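Local atomic coordinates of heavy-metal chelation domain-containing protein (Pyrococcus horikoshii, PDB entry 3NPG), a protein that is of unknown function but belongs to the DUF364 family and carries putative heavy-metal chelation domains. Residues F26-L30 with P31-V35; L77-I80 with E81-L84. All coordinates share one frame; numbering follows the deposited sequence.

Contact 1 (F26-L30 with P31-V35); sequences FSFGL and PYTWV. With ACT (acetate ion), chain E.
F26 meets V35 as an antiparallel non-hydrogen-bonded pair: the CA atoms lie 4.4 Å apart, and F26 CB packs against V35 CG2. The F26 ring goes on to an edge-to-face contact with F70. At S27 the pairing with W34 is hydrogen-bonded. S27 N donates to W34 O over 3.1 Å, in the plane of that carbonyl, and W34 N returns a bond to S27 O with an N-H...O angle of 155°. On the same face of the sheet the W34 indole is folded back over the neighbouring strand, its CG lying between the backbone N and the carbonyl carbon (chi1 56°). S27 CB therefore sits 3.2 Å above the indole plane, near its rim and beside NE1, while F26 C lies over the same ring face. S27 OG turns elsewhere, to S27 of the second subunit. The two bonds and the 172° between segment directions define the end of a beta hairpin, strands 22-27 and 32-38, in a three-stranded antiparallel sheet. F28 is the centre of an inverse gamma turn, closed by a weak bond from G29 N to S27 O. The same S27 O also takes a CA-H...O contact from T33 CA, at 3.3 Å. CG of F28 is anti to the backbone N, which directs the ring past T33, where CD1 comes obliquely to OG1; that hydroxyl is hydrogen-bonded to T50. G29 O likewise bonds to T50 OG1. After L30 the chain turns through a cis peptide bond to P31 and enters the returning strand at Y32. There the phenol OH donates to acetate OXT over 2.6 Å, with OXT at the edge of the ring and in its plane.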
# COMPACT_ATOMS: atom_id res chain seq x y z
N PHE A 26 -6.75 -23.62 16.14
CA PHE A 26 -5.97 -22.45 15.73
C PHE A 26 -6.57 -21.84 14.46
O PHE A 26 -7.41 -22.47 13.81
CB PHE A 26 -4.49 -22.83 15.48
CG PHE A 26 -4.30 -23.82 14.35
CD1 PHE A 26 -4.42 -25.19 14.57
CD2 PHE A 26 -3.99 -23.38 13.07
CE1 PHE A 26 -4.26 -26.09 13.52
CE2 PHE A 26 -3.82 -24.29 12.03
CZ PHE A 26 -3.96 -25.64 12.26
N SER A 27 -6.12 -20.61 14.10
CA SER A 27 -6.58 -19.94 12.88
C SER A 27 -5.73 -18.72 12.57
O SER A 27 -5.64 -17.81 13.39
CB SER A 27 -8.05 -19.53 13.01
OG SER A 27 -8.51 -18.87 11.85
N PHE A 28 -5.12 -18.69 11.37
CA PHE A 28 -4.43 -17.50 10.88
C PHE A 28 -5.48 -16.57 10.27
O PHE A 28 -5.79 -16.69 9.08
CB PHE A 28 -3.34 -17.89 9.84
CG PHE A 28 -2.57 -16.72 9.28
CD1 PHE A 28 -1.59 -16.08 10.04
CD2 PHE A 28 -2.78 -16.28 7.98
CE1 PHE A 28 -0.88 -15.00 9.52
CE2 PHE A 28 -2.07 -15.21 7.46
CZ PHE A 28 -1.12 -14.57 8.23
N GLY A 29 -6.14 -15.80 11.12
CA GLY A 29 -7.27 -14.97 10.69
C GLY A 29 -7.16 -13.51 11.05
O GLY A 29 -6.16 -13.09 11.64
N LEU A 30 -8.20 -12.73 10.69
CA LEU A 30 -8.24 -11.29 10.94
C LEU A 30 -9.35 -10.93 11.95
O LEU A 30 -10.43 -11.53 11.93
CB LEU A 30 -8.46 -10.52 9.62
CG LEU A 30 -7.29 -10.50 8.64
CD1 LEU A 30 -7.73 -10.03 7.28
CD2 LEU A 30 -6.15 -9.63 9.15
N PRO A 31 -9.11 -9.94 12.85
CA PRO A 31 -7.89 -9.11 12.98
C PRO A 31 -6.73 -9.84 13.66
O PRO A 31 -5.58 -9.41 13.53
CB PRO A 31 -8.38 -7.92 13.81
CG PRO A 31 -9.47 -8.49 14.67
CD PRO A 31 -10.15 -9.53 13.82
N TYR A 32 -7.03 -10.94 14.37
CA TYR A 32 -6.02 -11.65 15.14
C TYR A 32 -5.91 -13.11 14.78
O TYR A 32 -6.92 -13.77 14.52
CB TYR A 32 -6.28 -11.50 16.65
CG TYR A 32 -5.88 -10.15 17.19
CD1 TYR A 32 -6.74 -9.06 17.10
CD2 TYR A 32 -4.63 -9.95 17.75
CE1 TYR A 32 -6.35 -7.80 17.53
CE2 TYR A 32 -4.23 -8.70 18.21
CZ TYR A 32 -5.10 -7.62 18.10
OH TYR A 32 -4.71 -6.38 18.54
N THR A 33 -4.67 -13.62 14.79
CA THR A 33 -4.38 -15.04 14.69
C THR A 33 -4.47 -15.58 16.11
O THR A 33 -4.00 -14.93 17.04
CB THR A 33 -2.97 -15.26 14.10
OG1 THR A 33 -2.95 -14.79 12.75
CG2 THR A 33 -2.53 -16.71 14.15
N TRP A 34 -5.14 -16.72 16.29
CA TRP A 34 -5.32 -17.26 17.63
C TRP A 34 -4.93 -18.72 17.73
O TRP A 34 -5.00 -19.45 16.75
CB TRP A 34 -6.75 -17.03 18.14
CG TRP A 34 -7.81 -17.59 17.25
CD1 TRP A 34 -8.49 -16.92 16.27
CD2 TRP A 34 -8.34 -18.92 17.28
NE1 TRP A 34 -9.41 -17.76 15.69
CE2 TRP A 34 -9.36 -18.98 16.30
CE3 TRP A 34 -8.06 -20.06 18.05
CZ2 TRP A 34 -10.08 -20.16 16.05
CZ3 TRP A 34 -8.78 -21.22 17.80
CH2 TRP A 34 -9.77 -21.26 16.81
N VAL A 35 -4.52 -19.14 18.93
CA VAL A 35 -4.16 -20.53 19.22
C VAL A 35 -4.83 -20.93 20.53
O VAL A 35 -4.62 -20.28 21.56
CB VAL A 35 -2.61 -20.74 19.26
CG1 VAL A 35 -2.26 -22.07 19.91
CG2 VAL A 35 -2.00 -20.64 17.86
C ACT E . -1.35 -5.76 19.10
O ACT E . -0.20 -6.08 19.16
OXT ACT E . -2.16 -6.60 18.93
CH3 ACT E . -1.75 -4.29 19.22

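Contact 2 (L77-I80 with E81-L84); sequences LNII and ERTL
N78 and R82 are joined by the first i to i+4 bond of helix 79-96: R82 N donates to N78 O over 3.0 Å, in the carbonyl plane. N78 is the N-cap. Its CG is anti to the backbone N (chi1 -168°), which lets OD1 reach forward to I80 N in a weak capping bond. The other end of this amide is satisfied by T59, whose O receives ND2. The N78 and E81 side chains are stacked, the amide and carboxylate planes 23° apart and ND2 of N78 lying 3.7 Å from E81 OE2. That carboxylate has a hydroxyl for each oxygen, OE1 to S76 OG and OE2 to S61 OG, which would pin its rotation. The R82 side chain bends at chi3, bringing its guanidinium back along the start of the helix. I79 CA lies 4.0 Å above the centre of one guanidinium face, and I79 CD1 touches NH2. Two carbonyls hold the charged end, S76 O at NH1 and V176 O at NE. Replacing R82 by an alanine would probably leave both of those carbonyl oxygens without this donor and open a gap over I79, where the guanidinium now lies. Two residues further along than the N78-R82 pair, I80 and L84 lie side by side, CG2 of the isoleucine 4.2 Å from CD1 of the leucine, and L84 N bonds to I80 O. I79 O is gripped twice, both times by T83: the amide N bonds nearly straight, at 170°, whereas OG1 donates over 2.7 Å from well above the carbonyl plane.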
# COMPACT_ATOMS: atom_id res chain seq x y z
N LEU A 77 11.18 -16.98 8.78
CA LEU A 77 11.20 -15.86 7.84
C LEU A 77 9.79 -15.64 7.28
O LEU A 77 9.48 -14.55 6.79
CB LEU A 77 12.20 -16.12 6.69
CG LEU A 77 13.65 -15.68 6.95
CD1 LEU A 77 14.36 -16.65 7.88
CD2 LEU A 77 14.41 -15.57 5.66
N ASN A 78 8.93 -16.67 7.39
CA ASN A 78 7.54 -16.62 6.95
C ASN A 78 6.68 -15.98 8.04
O ASN A 78 6.59 -16.51 9.15
CB ASN A 78 7.04 -18.05 6.64
CG ASN A 78 5.73 -18.12 5.91
OD1 ASN A 78 4.81 -17.32 6.13
ND2 ASN A 78 5.58 -19.15 5.09
N ILE A 79 6.07 -14.82 7.73
CA ILE A 79 5.22 -14.08 8.68
C ILE A 79 4.03 -14.93 9.20
O ILE A 79 3.69 -14.84 10.39
CB ILE A 79 4.78 -12.68 8.10
CG1 ILE A 79 3.93 -11.87 9.12
CG2 ILE A 79 4.05 -12.84 6.75
CD1 ILE A 79 4.70 -11.39 10.34
N ILE A 80 3.44 -15.78 8.32
CA ILE A 80 2.33 -16.67 8.71
C ILE A 80 2.78 -17.65 9.80
O ILE A 80 2.08 -17.82 10.81
CB ILE A 80 1.74 -17.42 7.47
CG1 ILE A 80 1.34 -16.43 6.35
CG2 ILE A 80 0.56 -18.31 7.88
CD1 ILE A 80 0.98 -17.08 5.05
N GLU A 81 3.99 -18.23 9.64
CA GLU A 81 4.57 -19.15 10.62
C GLU A 81 4.95 -18.42 11.93
O GLU A 81 4.78 -18.99 13.01
CB GLU A 81 5.78 -19.88 10.03
CG GLU A 81 5.42 -20.84 8.91
CD GLU A 81 6.61 -21.49 8.22
OE1 GLU A 81 7.74 -21.38 8.74
OE2 GLU A 81 6.41 -22.11 7.15
N ARG A 82 5.44 -17.15 11.82
CA ARG A 82 5.78 -16.33 13.00
C ARG A 82 4.54 -15.98 13.80
O ARG A 82 4.54 -16.12 15.03
CB ARG A 82 6.48 -15.03 12.57
CG ARG A 82 7.96 -15.17 12.32
CD ARG A 82 8.70 -13.86 12.58
NE ARG A 82 8.20 -12.74 11.77
CZ ARG A 82 8.58 -12.51 10.51
NH1 ARG A 82 9.42 -13.34 9.89
NH2 ARG A 82 8.10 -11.47 9.85
N THR A 83 3.48 -15.46 13.12
CA THR A 83 2.24 -15.05 13.78
C THR A 83 1.58 -16.22 14.52
O THR A 83 1.20 -16.07 15.68
CB THR A 83 1.30 -14.36 12.78
OG1 THR A 83 2.05 -13.44 11.98
CG2 THR A 83 0.15 -13.63 13.46
N LEU A 84 1.52 -17.42 13.88
CA LEU A 84 0.97 -18.63 14.51
C LEU A 84 1.85 -19.07 15.70
O LEU A 84 1.33 -19.57 16.70
CB LEU A 84 0.84 -19.77 13.49
CG LEU A 84 -0.41 -19.73 12.59
CD1 LEU A 84 -0.19 -20.53 11.32
CD2 LEU A 84 -1.64 -20.24 13.33

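Overall arrangement
From the N terminus, contact 1 comes first, turning strand 22-27 into strand 32-38 through residues 28-31. The chain then adds strand 43-49 and helix 67-72 before contact 2 opens helix 79-96. The two are in series, neither enclosing nor crossing the other, and both belong to the N-terminal part of the chain. Their centres are 12 Å apart, and they meet through side chains: F28 CZ packs on I80 CG1 at 3.6 Å, and T33 CG2 on L84 CD2 at 3.7 Å. The first turns of the helix thus rest on the hairpin end. Both contacts also reach the second subunit, where L232 packs on I80 and L84.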